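Local coordinates for protein enterotoxin SEN variant (Staphylococcus aureus, PDB 6KRY) that probably acts as a superantigen toxin, an enterotoxin of the staphylococcal and streptococcal toxin family, at residues Tyr84-Gly89 with Leu149-Arg154; Lys156-Asn159 with Ile163-Lys166; His183-Phe188 with Ser216-Asp221; Tyr193-Lys196 with Glu202-Gln205. One frame throughout, in Å; residues are numbered along the deposited sequence.

Contact 1 of 4, residues Tyr84-Gly89 with Leu149-Arg154; sequences YGLYYG and LDTKVR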
loop_
_atom_site.group_PDB
_atom_site.type_symbol
_atom_site.label_atom_id
_atom_site.label_comp_id
_atom_site.label_asym_id
_atom_site.label_seq_id
_atom_site.Cartn_x
_atom_site.Cartn_y
_atom_site.Cartn_z
ATOM N N TYR A 84 7.378 -3.710 1.946
ATOM C CA TYR A 84 7.036 -2.394 1.561
ATOM C C TYR A 84 5.574 -2.168 1.944
ATOM O O TYR A 84 4.728 -2.892 1.482
ATOM C CB TYR A 84 7.205 -2.150 0.050
ATOM C CG TYR A 84 7.100 -0.688 -0.319
ATOM C CD1 TYR A 84 5.872 -0.040 -0.303
ATOM C CD2 TYR A 84 8.228 0.065 -0.608
ATOM C CE1 TYR A 84 5.769 1.323 -0.551
ATOM C CE2 TYR A 84 8.140 1.420 -0.871
ATOM C CZ TYR A 84 6.904 2.042 -0.862
ATOM O OH TYR A 84 6.796 3.384 -1.097
ATOM N N GLY A 85 5.287 -1.105 2.690
ATOM C CA GLY A 85 3.911 -0.667 2.817
ATOM C C GLY A 85 3.697 0.369 3.897
ATOM O O GLY A 85 4.651 0.961 4.433
ATOM N N LEU A 86 2.417 0.570 4.229
ATOM C CA LEU A 86 2.020 1.550 5.237
ATOM C C LEU A 86 1.782 0.861 6.586
ATOM O O LEU A 86 0.935 -0.037 6.713
ATOM C CB LEU A 86 0.739 2.230 4.737
ATOM C CG LEU A 86 0.908 3.033 3.443
ATOM C CD1 LEU A 86 -0.439 3.554 2.953
ATOM C CD2 LEU A 86 1.891 4.190 3.617
ATOM N N TYR A 87 2.510 1.313 7.611
ATOM C CA TYR A 87 2.441 0.688 8.924
ATOM C C TYR A 87 1.583 1.522 9.875
ATOM O O TYR A 87 1.231 2.689 9.620
ATOM C CB TYR A 87 3.850 0.477 9.498
ATOM C CG TYR A 87 4.590 1.756 9.755
ATOM C CD1 TYR A 87 4.409 2.452 10.939
ATOM C CD2 TYR A 87 5.395 2.320 8.793
ATOM C CE1 TYR A 87 4.994 3.689 11.144
ATOM C CE2 TYR A 87 6.024 3.538 8.996
ATOM C CZ TYR A 87 5.832 4.218 10.181
ATOM O OH TYR A 87 6.419 5.432 10.402
ATOM N N TYR A 88 1.245 0.879 11.001
ATOM C CA TYR A 88 0.505 1.495 12.057
ATOM C C TYR A 88 1.069 1.047 13.405
ATOM O O TYR A 88 1.637 -0.033 13.544
ATOM C CB TYR A 88 -0.979 1.169 11.898
ATOM C CG TYR A 88 -1.362 -0.260 12.197
ATOM C CD1 TYR A 88 -1.685 -0.613 13.483
ATOM C CD2 TYR A 88 -1.534 -1.209 11.200
ATOM C CE1 TYR A 88 -2.075 -1.895 13.807
ATOM C CE2 TYR A 88 -1.923 -2.515 11.512
ATOM C CZ TYR A 88 -2.202 -2.849 12.822
ATOM O OH TYR A 88 -2.562 -4.085 13.257
ATOM N N GLY A 89 0.914 1.922 14.400
ATOM C CA GLY A 89 1.393 1.670 15.755
ATOM C C GLY A 89 0.254 1.410 16.736
ATOM O O GLY A 89 0.414 0.580 17.641
ATOM N N LEU A 149 2.817 -0.487 -5.297
ATOM C CA LEU A 149 2.424 0.325 -6.487
ATOM C C LEU A 149 1.339 1.350 -6.121
ATOM O O LEU A 149 1.454 2.523 -6.476
ATOM C CB LEU A 149 1.934 -0.578 -7.626
ATOM C CG LEU A 149 2.911 -1.650 -8.099
ATOM C CD1 LEU A 149 2.361 -2.400 -9.304
ATOM C CD2 LEU A 149 4.282 -1.033 -8.424
ATOM N N ASP A 150 0.277 0.882 -5.449
ATOM C CA ASP A 150 -0.860 1.693 -5.028
ATOM C C ASP A 150 -0.376 2.849 -4.140
ATOM O O ASP A 150 -0.748 4.003 -4.333
ATOM C CB ASP A 150 -1.890 0.826 -4.308
ATOM C CG ASP A 150 -3.268 1.419 -4.126
ATOM O OD1 ASP A 150 -3.592 2.409 -4.819
ATOM O OD2 ASP A 150 -4.010 0.857 -3.281
ATOM N N THR A 151 0.471 2.545 -3.165
ATOM C CA THR A 151 0.918 3.535 -2.238
ATOM C C THR A 151 1.729 4.616 -2.957
ATOM O O THR A 151 1.513 5.792 -2.717
ATOM C CB THR A 151 1.762 2.919 -1.120
ATOM O OG1 THR A 151 0.952 1.988 -0.415
ATOM C CG2 THR A 151 2.270 3.978 -0.176
ATOM N N LYS A 152 2.658 4.205 -3.836
ATOM C CA LYS A 152 3.479 5.152 -4.587
ATOM C C LYS A 152 2.621 6.068 -5.479
ATOM O O LYS A 152 2.815 7.303 -5.509
ATOM C CB LYS A 152 4.512 4.383 -5.401
ATOM C CG LYS A 152 5.654 3.849 -4.567
ATOM C CD LYS A 152 6.658 3.070 -5.357
ATOM C CE LYS A 152 7.877 2.802 -4.499
ATOM N NZ LYS A 152 8.769 1.757 -5.068
ATOM N N VAL A 153 1.600 5.506 -6.124
ATOM C CA VAL A 153 0.638 6.326 -6.886
ATOM C C VAL A 153 -0.153 7.283 -5.968
ATOM O O VAL A 153 -0.272 8.490 -6.276
ATOM C CB VAL A 153 -0.326 5.436 -7.685
ATOM C CG1 VAL A 153 -1.424 6.220 -8.376
ATOM C CG2 VAL A 153 0.441 4.683 -8.740
ATOM N N ARG A 154 -0.729 6.759 -4.884
ATOM C CA ARG A 154 -1.571 7.549 -4.030
ATOM C C ARG A 154 -0.778 8.722 -3.432
ATOM O O ARG A 154 -1.320 9.852 -3.337
ATOM C CB ARG A 154 -2.237 6.683 -2.973
ATOM C CG ARG A 154 -3.351 5.820 -3.529
ATOM C CD ARG A 154 -4.149 5.147 -2.433
ATOM N NE ARG A 154 -4.907 4.019 -2.964
ATOM C CZ ARG A 154 -6.025 3.558 -2.461
ATOM N NH1 ARG A 154 -6.737 4.287 -1.615
ATOM N NH2 ARG A 154 -6.421 2.349 -2.820
#

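Contact 2 of 4, residues Lys156-Asn159 with Ile163-Lys166; sequences KLEN and IYNK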
loop_
_atom_site.group_PDB
_atom_site.type_symbol
_atom_site.label_atom_id
_atom_site.label_comp_id
_atom_site.label_asym_id
_atom_site.label_seq_id
_atom_site.Cartn_x
_atom_site.Cartn_y
_atom_site.Cartn_z
ATOM N N LYS A 156 1.662 10.328 -4.819
ATOM C CA LYS A 156 1.788 11.329 -5.886
ATOM C C LYS A 156 0.442 12.011 -6.157
ATOM O O LYS A 156 0.351 13.248 -6.328
ATOM C CB LYS A 156 2.321 10.646 -7.132
ATOM C CG LYS A 156 3.826 10.499 -7.166
ATOM C CD LYS A 156 4.415 11.213 -8.376
ATOM C CE LYS A 156 3.826 12.601 -8.551
ATOM N NZ LYS A 156 4.822 13.546 -9.112
ATOM N N LEU A 157 -0.642 11.251 -6.117
ATOM C CA LEU A 157 -1.945 11.876 -6.312
ATOM C C LEU A 157 -2.261 12.839 -5.163
ATOM O O LEU A 157 -2.968 13.877 -5.381
ATOM C CB LEU A 157 -3.063 10.838 -6.428
ATOM C CG LEU A 157 -3.032 9.915 -7.627
ATOM C CD1 LEU A 157 -4.150 8.882 -7.533
ATOM C CD2 LEU A 157 -3.119 10.668 -8.942
ATOM N N GLU A 158 -1.862 12.500 -3.943
ATOM C CA GLU A 158 -2.169 13.384 -2.803
ATOM C C GLU A 158 -1.406 14.695 -3.041
ATOM O O GLU A 158 -1.937 15.755 -2.804
ATOM C CB GLU A 158 -1.821 12.736 -1.464
ATOM C CG GLU A 158 -1.981 13.653 -0.262
ATOM C CD GLU A 158 -3.365 14.263 -0.088
ATOM O OE1 GLU A 158 -3.452 15.429 0.427
ATOM O OE2 GLU A 158 -4.333 13.577 -0.458
ATOM N N ASN A 159 -0.160 14.583 -3.515
ATOM C CA ASN A 159 0.681 15.755 -3.716
ATOM C C ASN A 159 0.073 16.638 -4.825
ATOM O O ASN A 159 -0.021 17.854 -4.644
ATOM C CB ASN A 159 2.130 15.385 -4.013
ATOM C CG ASN A 159 2.965 16.621 -4.286
ATOM O OD1 ASN A 159 3.113 16.998 -5.434
ATOM N ND2 ASN A 159 3.429 17.295 -3.249
ATOM N N ILE A 163 -6.219 14.641 -2.968
ATOM C CA ILE A 163 -7.247 13.642 -2.907
ATOM C C ILE A 163 -7.929 13.635 -1.542
ATOM O O ILE A 163 -9.149 13.606 -1.483
ATOM C CB ILE A 163 -6.629 12.253 -3.179
ATOM C CG1 ILE A 163 -6.110 12.150 -4.602
ATOM C CG2 ILE A 163 -7.616 11.139 -2.867
ATOM C CD1 ILE A 163 -7.112 12.522 -5.623
ATOM N N TYR A 164 -7.148 13.554 -0.458
ATOM C CA TYR A 164 -7.736 13.244 0.867
ATOM C C TYR A 164 -7.893 14.476 1.774
ATOM O O TYR A 164 -8.470 14.358 2.850
ATOM C CB TYR A 164 -6.914 12.164 1.585
ATOM C CG TYR A 164 -7.016 10.830 0.906
ATOM C CD1 TYR A 164 -8.244 10.237 0.678
ATOM C CD2 TYR A 164 -5.895 10.175 0.433
ATOM C CE1 TYR A 164 -8.344 9.029 -0.003
ATOM C CE2 TYR A 164 -5.971 8.940 -0.203
ATOM C CZ TYR A 164 -7.198 8.364 -0.418
ATOM O OH TYR A 164 -7.298 7.158 -1.069
ATOM N N ASN A 165 -7.467 15.649 1.320
ATOM C CA ASN A 165 -7.484 16.859 2.168
ATOM C C ASN A 165 -8.893 17.236 2.593
ATOM O O ASN A 165 -9.796 17.363 1.754
ATOM C CB ASN A 165 -6.865 18.059 1.460
ATOM C CG ASN A 165 -5.384 17.891 1.387
ATOM O OD1 ASN A 165 -4.650 18.557 2.123
ATOM N ND2 ASN A 165 -4.962 16.922 0.592
ATOM N N LYS A 166 -9.058 17.454 3.910
ATOM C CA LYS A 166 -10.326 17.770 4.498
ATOM C C LYS A 166 -10.870 19.138 4.044
ATOM O O LYS A 166 -12.041 19.380 4.240
ATOM C CB LYS A 166 -10.220 17.778 6.024
ATOM C CG LYS A 166 -9.259 18.811 6.582
ATOM C CD LYS A 166 -9.030 18.653 8.055
ATOM C CE LYS A 166 -7.796 19.379 8.538
ATOM N NZ LYS A 166 -7.862 20.820 8.281
#

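Contact 3 of 4, residues His183-Phe188 with Ser216-Asp221; sequences HQNQSF and SNYHID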
loop_
_atom_site.group_PDB
_atom_site.type_symbol
_atom_site.label_atom_id
_atom_site.label_comp_id
_atom_site.label_asym_id
_atom_site.label_seq_id
_atom_site.Cartn_x
_atom_site.Cartn_y
_atom_site.Cartn_z
ATOM N N HIS A 183 -2.517 -8.232 -21.658
ATOM C CA HIS A 183 -3.995 -8.515 -21.673
ATOM C C HIS A 183 -4.354 -9.906 -21.154
ATOM O O HIS A 183 -5.505 -10.331 -21.349
ATOM C CB HIS A 183 -4.612 -8.364 -23.076
ATOM C CG HIS A 183 -4.221 -7.085 -23.718
ATOM N ND1 HIS A 183 -4.691 -5.865 -23.250
ATOM C CD2 HIS A 183 -3.357 -6.821 -24.718
ATOM C CE1 HIS A 183 -4.144 -4.891 -23.960
ATOM N NE2 HIS A 183 -3.315 -5.450 -24.862
ATOM N N GLN A 184 -3.427 -10.605 -20.490
ATOM C CA GLN A 184 -3.685 -11.984 -20.142
ATOM C C GLN A 184 -4.333 -12.110 -18.757
ATOM O O GLN A 184 -4.860 -13.177 -18.422
ATOM C CB GLN A 184 -2.388 -12.765 -20.204
ATOM C CG GLN A 184 -1.846 -12.885 -21.617
ATOM C CD GLN A 184 -0.630 -13.771 -21.609
ATOM O OE1 GLN A 184 -0.389 -14.468 -20.629
ATOM N NE2 GLN A 184 0.161 -13.708 -22.668
ATOM N N ASN A 185 -4.288 -11.040 -17.956
ATOM C CA ASN A 185 -4.900 -11.033 -16.609
ATOM C C ASN A 185 -6.028 -10.000 -16.587
ATOM O O ASN A 185 -5.915 -8.954 -17.214
ATOM C CB ASN A 185 -3.860 -10.766 -15.524
ATOM C CG ASN A 185 -2.578 -11.534 -15.774
ATOM O OD1 ASN A 185 -2.570 -12.479 -16.554
ATOM N ND2 ASN A 185 -1.488 -11.131 -15.143
ATOM N N GLN A 186 -7.112 -10.331 -15.867
ATOM C CA GLN A 186 -8.253 -9.460 -15.719
ATOM C C GLN A 186 -7.754 -8.236 -14.936
ATOM O O GLN A 186 -7.042 -8.354 -13.968
ATOM C CB GLN A 186 -9.416 -10.251 -15.100
ATOM C CG GLN A 186 -10.433 -9.444 -14.304
ATOM C CD GLN A 186 -11.463 -8.723 -15.138
ATOM O OE1 GLN A 186 -11.221 -8.322 -16.276
ATOM N NE2 GLN A 186 -12.639 -8.533 -14.563
ATOM N N SER A 187 -8.082 -7.049 -15.428
ATOM C CA SER A 187 -7.705 -5.838 -14.741
ATOM C C SER A 187 -8.539 -5.730 -13.455
ATOM O O SER A 187 -9.563 -6.400 -13.305
ATOM C CB SER A 187 -7.909 -4.686 -15.650
ATOM O OG SER A 187 -9.293 -4.478 -15.831
ATOM N N PHE A 188 -8.099 -4.900 -12.512
ATOM C CA PHE A 188 -8.854 -4.689 -11.283
ATOM C C PHE A 188 -8.586 -3.270 -10.803
ATOM O O PHE A 188 -7.611 -2.639 -11.238
ATOM C CB PHE A 188 -8.454 -5.693 -10.203
ATOM C CG PHE A 188 -6.985 -5.682 -9.856
ATOM C CD1 PHE A 188 -6.074 -6.357 -10.639
ATOM C CD2 PHE A 188 -6.515 -4.973 -8.755
ATOM C CE1 PHE A 188 -4.724 -6.358 -10.321
ATOM C CE2 PHE A 188 -5.169 -4.976 -8.435
ATOM C CZ PHE A 188 -4.279 -5.682 -9.204
ATOM N N SER A 216 6.959 -6.124 -14.746
ATOM C CA SER A 216 7.171 -5.957 -16.213
ATOM C C SER A 216 5.829 -5.862 -16.936
ATOM O O SER A 216 5.787 -5.380 -18.058
ATOM C CB SER A 216 8.060 -7.010 -16.834
ATOM O OG SER A 216 7.381 -8.247 -16.987
ATOM N N ASN A 217 4.734 -6.309 -16.304
ATOM C CA ASN A 217 3.505 -6.590 -17.064
ATOM C C ASN A 217 2.313 -5.713 -16.656
ATOM O O ASN A 217 1.219 -6.042 -17.041
ATOM C CB ASN A 217 3.084 -8.068 -16.988
ATOM C CG ASN A 217 1.986 -8.434 -17.975
ATOM O OD1 ASN A 217 1.973 -7.953 -19.110
ATOM N ND2 ASN A 217 1.095 -9.319 -17.562
ATOM N N TYR A 218 2.521 -4.610 -15.925
ATOM C CA TYR A 218 1.403 -3.842 -15.440
ATOM C C TYR A 218 1.615 -2.363 -15.753
ATOM O O TYR A 218 2.737 -1.841 -15.784
ATOM C CB TYR A 218 1.131 -4.101 -13.950
ATOM C CG TYR A 218 0.227 -5.280 -13.751
ATOM C CD1 TYR A 218 0.708 -6.580 -13.814
ATOM C CD2 TYR A 218 -1.140 -5.098 -13.599
ATOM C CE1 TYR A 218 -0.154 -7.669 -13.781
ATOM C CE2 TYR A 218 -2.010 -6.173 -13.546
ATOM C CZ TYR A 218 -1.519 -7.462 -13.630
ATOM O OH TYR A 218 -2.368 -8.528 -13.512
ATOM N N HIS A 219 0.506 -1.680 -15.980
ATOM C CA HIS A 219 0.481 -0.212 -16.043
ATOM C C HIS A 219 -0.794 0.220 -15.323
ATOM O O HIS A 219 -1.666 -0.618 -15.020
ATOM C CB HIS A 219 0.553 0.323 -17.474
ATOM C CG HIS A 219 -0.608 -0.049 -18.331
ATOM N ND1 HIS A 219 -0.643 -1.247 -19.027
ATOM C CD2 HIS A 219 -1.779 0.573 -18.584
ATOM C CE1 HIS A 219 -1.786 -1.349 -19.678
ATOM N NE2 HIS A 219 -2.485 -0.211 -19.471
ATOM N N ILE A 220 -0.846 1.493 -14.978
ATOM C CA ILE A 220 -1.909 1.974 -14.073
ATOM C C ILE A 220 -2.655 3.109 -14.751
ATOM O O ILE A 220 -2.032 3.951 -15.391
ATOM C CB ILE A 220 -1.276 2.401 -12.753
ATOM C CG1 ILE A 220 -0.570 1.193 -12.134
ATOM C CG2 ILE A 220 -2.304 2.997 -11.797
ATOM C CD1 ILE A 220 0.303 1.565 -10.959
ATOM N N ASP A 221 -3.983 3.116 -14.602
ATOM C CA ASP A 221 -4.776 4.254 -15.019
ATOM C C ASP A 221 -5.552 4.772 -13.806
ATOM O O ASP A 221 -6.210 4.000 -13.117
ATOM C CB ASP A 221 -5.732 3.904 -16.149
ATOM C CG ASP A 221 -5.071 3.301 -17.376
ATOM O OD1 ASP A 221 -4.062 3.857 -17.822
ATOM O OD2 ASP A 221 -5.573 2.250 -17.841
#

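Contact 4 of 4, residues Tyr193-Lys196 with Glu202-Gln205; sequences YNIK and EFFQ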
loop_
_atom_site.group_PDB
_atom_site.type_symbol
_atom_site.label_atom_id
_atom_site.label_comp_id
_atom_site.label_asym_id
_atom_site.label_seq_id
_atom_site.Cartn_x
_atom_site.Cartn_y
_atom_site.Cartn_z
ATOM N N TYR A 193 -11.893 6.346 -2.416
ATOM C CA TYR A 193 -12.645 6.875 -1.293
ATOM C C TYR A 193 -13.382 5.760 -0.564
ATOM O O TYR A 193 -14.235 6.041 0.256
ATOM C CB TYR A 193 -13.558 7.990 -1.801
ATOM C CG TYR A 193 -12.771 9.192 -2.252
ATOM C CD1 TYR A 193 -12.005 9.917 -1.364
ATOM C CD2 TYR A 193 -12.769 9.587 -3.577
ATOM C CE1 TYR A 193 -11.273 11.025 -1.777
ATOM C CE2 TYR A 193 -12.019 10.673 -4.011
ATOM C CZ TYR A 193 -11.279 11.398 -3.108
ATOM O OH TYR A 193 -10.583 12.463 -3.564
ATOM N N ASN A 194 -13.098 4.505 -0.912
ATOM C CA ASN A 194 -13.691 3.349 -0.263
ATOM C C ASN A 194 -12.656 2.773 0.712
ATOM O O ASN A 194 -12.070 1.740 0.452
ATOM C CB ASN A 194 -14.109 2.265 -1.249
ATOM C CG ASN A 194 -14.808 1.091 -0.590
ATOM O OD1 ASN A 194 -15.447 1.234 0.438
ATOM N ND2 ASN A 194 -14.621 -0.102 -1.132
ATOM N N ILE A 195 -12.505 3.437 1.851
ATOM C CA ILE A 195 -11.566 3.072 2.904
ATOM C C ILE A 195 -12.345 2.558 4.118
ATOM O O ILE A 195 -13.314 3.145 4.549
ATOM C CB ILE A 195 -10.697 4.274 3.294
ATOM C CG1 ILE A 195 -10.104 4.972 2.071
ATOM C CG2 ILE A 195 -9.611 3.834 4.261
ATOM C CD1 ILE A 195 -9.047 4.162 1.398
ATOM N N LYS A 196 -11.898 1.440 4.674
ATOM C CA LYS A 196 -12.625 0.829 5.802
ATOM C C LYS A 196 -12.124 1.430 7.118
ATOM O O LYS A 196 -10.914 1.641 7.305
ATOM C CB LYS A 196 -12.484 -0.694 5.760
ATOM C CG LYS A 196 -12.680 -1.300 4.373
ATOM C CD LYS A 196 -13.897 -0.802 3.548
ATOM C CE LYS A 196 -14.933 -1.880 3.281
ATOM N NZ LYS A 196 -15.698 -2.179 4.520
ATOM N N GLU A 202 -7.435 -0.456 10.422
ATOM C CA GLU A 202 -8.550 -0.805 9.605
ATOM C C GLU A 202 -8.333 -0.362 8.153
ATOM O O GLU A 202 -8.668 -1.089 7.269
ATOM C CB GLU A 202 -9.799 -0.153 10.185
ATOM C CG GLU A 202 -10.085 -0.577 11.626
ATOM C CD GLU A 202 -11.234 0.199 12.253
ATOM O OE1 GLU A 202 -11.172 1.447 12.265
ATOM O OE2 GLU A 202 -12.222 -0.445 12.712
ATOM N N PHE A 203 -7.854 0.870 7.915
ATOM C CA PHE A 203 -7.692 1.410 6.567
ATOM C C PHE A 203 -6.997 0.412 5.620
ATOM O O PHE A 203 -7.301 0.308 4.412
ATOM C CB PHE A 203 -6.815 2.677 6.543
ATOM C CG PHE A 203 -7.283 3.897 7.300
ATOM C CD1 PHE A 203 -8.615 4.094 7.618
ATOM C CD2 PHE A 203 -6.365 4.891 7.631
ATOM C CE1 PHE A 203 -9.015 5.251 8.268
ATOM C CE2 PHE A 203 -6.771 6.044 8.297
ATOM C CZ PHE A 203 -8.098 6.220 8.612
ATOM N N PHE A 204 -5.970 -0.266 6.130
ATOM C CA PHE A 204 -5.055 -0.959 5.229
ATOM C C PHE A 204 -5.202 -2.477 5.323
ATOM O O PHE A 204 -4.424 -3.223 4.707
ATOM C CB PHE A 204 -3.629 -0.494 5.526
ATOM C CG PHE A 204 -3.462 0.997 5.413
ATOM C CD1 PHE A 204 -3.851 1.652 4.263
ATOM C CD2 PHE A 204 -2.956 1.741 6.464
ATOM C CE1 PHE A 204 -3.820 3.034 4.188
ATOM C CE2 PHE A 204 -2.892 3.129 6.374
ATOM C CZ PHE A 204 -3.302 3.765 5.230
ATOM N N GLN A 205 -6.178 -2.965 6.094
ATOM C CA GLN A 205 -6.374 -4.406 6.239
ATOM C C GLN A 205 -6.582 -5.109 4.879
ATOM O O GLN A 205 -6.200 -6.270 4.728
ATOM C CB GLN A 205 -7.524 -4.701 7.215
ATOM C CG GLN A 205 -7.763 -6.187 7.415
ATOM C CD GLN A 205 -8.774 -6.414 8.513
ATOM O OE1 GLN A 205 -9.363 -5.463 9.033
ATOM N NE2 GLN A 205 -8.947 -7.673 8.899
HETATM O O HOH W 1 -9.722 0.072 3.270
#

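Contact 1 of 4, residues Tyr84-Gly89 with Leu149-Arg154
Tyr84 lays the hydroxyl end of its ring against the aliphatic chain of Lys152. The contact joins the two domains of the superantigen fold: residues 84-89 belong to the OB-fold domain, and 149-154 lie on the long helix 146-161 of the beta-grasp domain. Tyr84 OH comes to 3.6 Å from Lys152 CE and 3.7 Å from Lys152 CG. Both side chains lean across each other at a slant. CG of Tyr84 stands opposite its backbone N (chi1 -169°), which swings the ring toward the helix. Lys152 is extended beyond CG, so its methylenes run past the phenol and its amino group continues to a salt bridge with Glu148. The Tyr84 hydroxyl bonds to Gln31. Thr151 CB sits at the ring edge of Tyr84, 4.4 Å from CE1. The chain turns a corner at Gly85, and Leu86 then meets Thr151 tip to tip. Leu86 CD2 touches Thr151 CG2 at 3.8 Å. The methyl is the part of Thr151 that faces Leu86 CD2, while OG1 is bonded to the backbone O of Gln147 within the helix. No hydrogen bond links the two segments; they meet by van der Waals packing, and the polar atoms find partners elsewhere. Within the helix, Arg154 grips Asp150, one turn before it, side-on: NE meets OD1 at 2.8 Å in the guanidinium plane, and NH2 reaches OD2 at 2.9 Å.

Contact 2 of 4, residues Lys156-Asn159 with Ile163-Lys166
Glu158 and Ile163 bury the most surface here, where the chain leaves helix 146-161 of the beta-grasp domain and turns back beside its C-terminal end. Glu158 starts away from its own backbone N (chi1 174°) and then bends at its second torsion (chi2 57°). The bend brings the carboxylate to the backbone N-H of Tyr164. Tyr164 N donates to Glu158 OE2 at 2.8 Å, with an N-H...O angle of 165°, and uses the syn lone pair of that oxygen. The same OE2 lies 3.6 Å from Tyr164 CB. Ile163 supplies the apolar half. Its CG1 packs 3.8 Å from Leu157 CB and 3.7 Å from Leu157 O. The other branch, CG2, covers one face of the neighbouring Tyr164 ring, 3.5 Å above the ring plane and over its centre. Asn165 also comes up to the carboxylate, but its modelled approach to OE1 is too short to be relied on. The Tyr164 hydroxyl leads away to the backbone O of Leu192 and to Arg154. Helix 15-26 covers the polar side, where Tyr25 and Thr26 touch Glu158, and strand 218-225 covers the apolar side through Val222 and Leu224. A single near-straight bond thus lets a buried carboxylate hold the loop against the helix. Such a bond from a backbone N-H would be expected to favour the ionised form of Glu158.

Contact 3 of 4, residues His183-Phe188 with Ser216-Asp221
Tyr218 reaches from the start of strand 218-225 to the loop before strand 188-191, and its ring serves two neighbours. One is Asn185, whose side chain crosses it at about a right angle. The other is Phe188. The segments lie at one end of the beta-grasp sheet, where strand 173-180 runs between strands 218-225 and 188-191. The side chains of Tyr218 and Phe188 thus meet across the strand between them. Tyr218 OH lies 3.4 Å from Asn185 CB. The amide of Asn185 is near the ring edge, but its orientation is uncertain. The amide and ring planes are 42° apart, so they do not stack. In Asn185, CG lies beside the backbone N, and this brings CB and the amide up beside the hydroxyl end of Tyr218. Phe188 brings CE1 to 4.2 Å from Tyr218 CE2, an oblique and rather loose apolar touch. Its chi1 of 57° turns the ring back toward strand 218-225. There it also meets Phe178 of the middle strand and receives Arg211 in a cation-pi contact. Asn217 sends its CG the other way from its backbone N (chi1 -169°). The amide then points to the loop, and its OD1 accepts a bond from Asn182 N. Helix 146-161 reaches Phe188 through Val146. The one apolar touch is loose, and the Asn185 amide as modelled settles no bond. The clear polar bonds tie each segment to strand 173-180 and the turn after it, so the two are held in place largely through that strand.

Contact 4 of 4, residues Tyr193-Lys196 with Glu202-Gln205
Ile195 and Phe203 form the tight side of this contact. The CG2 methyl of Ile195 lies 3.5 Å from Phe203 CD1 and 3.8 Å from Phe203 CB. The methyl comes to the ring obliquely. In Ile195, CG1 lies beside the backbone N (chi1 -49°), which puts CG2 opposite that N and against the phenylalanine. Helix 15-26 closes over the pair: Leu21 touches both residues, and Lys17 touches Phe203. The carbonyl of Lys196 is the next point of close approach. Its O lies at the edge of the Phe203 ring, in plane, 3.4 Å from CD1. The same O takes a CA-H...O contact from Phe203 CA at 3.3 Å. Phe203 N is also near, but the angle is too poor for a hydrogen bond. The other side is looser. Lys196 is exposed to solvent and bent at chi2, chi3 and chi4, and its end leads away from residues 202-205. Its CB is still 4.1 Å from Glu202 O. Glu202 CB reaches Lys196 O at 3.6 Å, and its carboxylate bonds back to Ser198 N. A water bridges the two backbones. It accepts from Lys196 N at 2.9 Å and donates to Phe203 O at 2.7 Å. No direct backbone hydrogen bond joins the two segments, so this water is their polar link. This is a loop of the beta-grasp domain folded back on the short helix 200-203 and packed against the N-terminal helix 15-26 of the superantigen fold.

How the contacts relate
From the N terminus, helix 15-26 comes first and later borders contacts 1, 2 and 4. Contact 1 closes the longest loop, from the OB-fold strand 86-88 to helix 146-161, and so joins the two domains. Contact 2 follows on the same helix and closes a short turn. Contact 3 then ties the loop before strand 188-191 to strand 218-225, and contact 4 lies within that span. None of the loops cross. Contact 1 touches all the others: Arg154 meets Tyr164, Val153 meets Ile220, and Leu86 meets Phe204. Tyr193 OH bonds Ile163 O, which links contacts 2 and 4. Contact 3 touches neither of those two.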